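Local coordinates for protein lactose Operon Repressor (Escherichia coli, PDB 1JYE) that represses transcription of the lactose operon by binding operator DNA, at residues A[285-290]-A[327-332]. The protein carries 1 engineered substitution. Residues are numbered along the deposited sequence; the frame is centred on the assembly and turned at random.
Sequences PLTTIK and KTTLAP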
loop_
_atom_site.group_PDB
_atom_site.type_symbol
_atom_site.label_atom_id
_atom_site.label_comp_id
_atom_site.label_asym_id
_atom_site.label_seq_id
_atom_site.Cartn_x
_atom_site.Cartn_y
_atom_site.Cartn_z
ATOM N N PRO A 285 -4.032 9.311 16.421
ATOM C CA PRO A 285 -2.860 8.516 16.035
ATOM C C PRO A 285 -2.846 7.173 16.758
ATOM O O PRO A 285 -3.074 7.098 17.965
ATOM C CB PRO A 285 -1.699 9.427 16.404
ATOM C CG PRO A 285 -2.257 10.780 16.035
ATOM C CD PRO A 285 -3.651 10.720 16.646
ATOM N N LEU A 286 -2.558 6.128 15.994
ATOM C CA LEU A 286 -2.589 4.750 16.476
ATOM C C LEU A 286 -1.370 4.133 17.155
ATOM O O LEU A 286 -0.271 4.113 16.603
ATOM C CB LEU A 286 -3.005 3.855 15.304
ATOM C CG LEU A 286 -3.097 2.345 15.531
ATOM C CD1 LEU A 286 -4.243 2.042 16.494
ATOM C CD2 LEU A 286 -3.325 1.648 14.194
ATOM N N THR A 287 -1.584 3.614 18.361
ATOM C CA THR A 287 -0.530 2.922 19.092
ATOM C C THR A 287 -0.425 1.604 18.342
ATOM O O THR A 287 -1.441 0.969 18.064
ATOM C CB THR A 287 -0.942 2.649 20.546
ATOM O OG1 THR A 287 -1.012 3.891 21.254
ATOM C CG2 THR A 287 0.066 1.728 21.229
ATOM N N THR A 288 0.793 1.180 18.029
ATOM C CA THR A 288 0.956 -0.034 17.247
ATOM C C THR A 288 2.304 -0.716 17.480
ATOM O O THR A 288 3.111 -0.262 18.290
ATOM C CB THR A 288 0.799 0.326 15.746
ATOM O OG1 THR A 288 0.898 -0.848 14.937
ATOM C CG2 THR A 288 1.872 1.336 15.333
ATOM N N ILE A 289 2.522 -1.820 16.770
ATOM C CA ILE A 289 3.765 -2.578 16.859
ATOM C C ILE A 289 4.506 -2.380 15.544
ATOM O O ILE A 289 4.004 -2.733 14.476
ATOM C CB ILE A 289 3.500 -4.085 17.038
ATOM C CG1 ILE A 289 2.662 -4.323 18.297
ATOM C CG2 ILE A 289 4.823 -4.840 17.089
ATOM C CD1 ILE A 289 3.298 -3.817 19.577
ATOM N N LYS A 290 5.702 -1.815 15.621
ATOM C CA LYS A 290 6.471 -1.570 14.415
ATOM C C LYS A 290 7.180 -2.788 13.842
ATOM O O LYS A 290 7.943 -3.462 14.535
ATOM C CB LYS A 290 7.507 -0.470 14.663
ATOM C CG LYS A 290 8.420 -0.207 13.467
ATOM C CD LYS A 290 9.395 0.925 13.771
ATOM C CE LYS A 290 10.303 1.209 12.584
ATOM N NZ LYS A 290 11.207 2.361 12.861
ATOM N N LYS A 327 -1.842 7.784 20.482
ATOM C CA LYS A 327 -3.018 8.305 21.178
ATOM C C LYS A 327 -4.231 7.399 21.349
ATOM O O LYS A 327 -5.275 7.862 21.809
ATOM C CB LYS A 327 -3.483 9.586 20.474
ATOM C CG LYS A 327 -2.412 10.659 20.337
ATOM C CD LYS A 327 -2.024 11.223 21.690
ATOM C CE LYS A 327 -1.033 12.366 21.546
ATOM N NZ LYS A 327 -0.686 12.950 22.871
ATOM N N THR A 328 -4.112 6.123 21.003
ATOM C CA THR A 328 -5.260 5.229 21.103
ATOM C C THR A 328 -5.277 4.300 22.311
ATOM O O THR A 328 -6.138 3.425 22.400
ATOM C CB THR A 328 -5.383 4.368 19.841
ATOM O OG1 THR A 328 -4.170 3.632 19.653
ATOM C CG2 THR A 328 -5.630 5.255 18.613
ATOM N N THR A 329 -4.338 4.490 23.230
ATOM C CA THR A 329 -4.273 3.655 24.427
ATOM C C THR A 329 -4.167 4.476 25.708
ATOM O O THR A 329 -3.228 5.256 25.897
ATOM C CB THR A 329 -3.083 2.669 24.368
ATOM O OG1 THR A 329 -1.886 3.371 24.010
ATOM C CG2 THR A 329 -3.353 1.571 23.354
ATOM N N LEU A 330 -5.152 4.290 26.580
ATOM C CA LEU A 330 -5.221 4.980 27.861
ATOM C C LEU A 330 -5.750 4.001 28.901
ATOM O O LEU A 330 -6.226 2.919 28.554
ATOM C CB LEU A 330 -6.174 6.175 27.771
ATOM C CG LEU A 330 -5.767 7.350 26.880
ATOM C CD1 LEU A 330 -6.944 8.300 26.710
ATOM C CD2 LEU A 330 -4.581 8.068 27.499
ATOM N N ALA A 331 -5.663 4.376 30.171
ATOM C CA ALA A 331 -6.171 3.520 31.237
ATOM C C ALA A 331 -7.668 3.355 30.987
ATOM O O ALA A 331 -8.306 4.244 30.419
ATOM C CB ALA A 331 -5.929 4.169 32.591
ATOM N N PRO A 332 -8.250 2.219 31.399
ATOM C CA PRO A 332 -9.684 2.006 31.180
ATOM C C PRO A 332 -10.586 3.007 31.896
ATOM O O PRO A 332 -10.105 3.675 32.836
ATOM C CB PRO A 332 -9.899 0.575 31.670
ATOM C CG PRO A 332 -8.854 0.421 32.729
ATOM C CD PRO A 332 -7.648 1.071 32.095
#
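Pro285 and Lys327 come abreast with their CA atoms 5.1 Å apart, where the approach to strand 288-290 meets the chain leaving strand 316-324, its antiparallel partner in the three-stranded mixed sheet of this periplasmic-binding-protein-like fold. A single backbone-to-backbone hydrogen bond joins the two loops: Lys327 N donates to Pro285 O over 2.9 Å, from above the carbonyl plane. Alongside it, threonine hydroxyls supply the other two hydrogen bonds between the segments. Thr328 OG1 stands between its own backbone N and carbonyl carbon (chi1 57°) and accepts an almost straight hydrogen bond from Thr287 N, 2.9 Å away at 172°. The same hydroxyl donates a hydrogen bond to Val270 O, so it links the approach to strand 288-290 with strand 269-271. The methyl CG2 of Thr328 lies 3.2 Å from Pro285 O, while Leu286 CD1 comes to 3.5 Å from Thr328 OG1, the leucine side chain crossing that of Thr328 obliquely and packing onto helix 247-259. Pro285 and Lys327 lie side by side, ring CD against the aliphatic CG at 3.9 Å; the proline also packs on Arg255 of the second subunit. Thr287 and Thr329 reach toward each other tip to tip. Thr287 OG1 is also hydrogen-bonded to Arg326 N, and Thr329 OG1 to His173 NE2, which ties Thr329 to helix 163-177. Between them, Thr287 OG1 and Thr329 OG1 share a hydrogen bond of 2.9 Å.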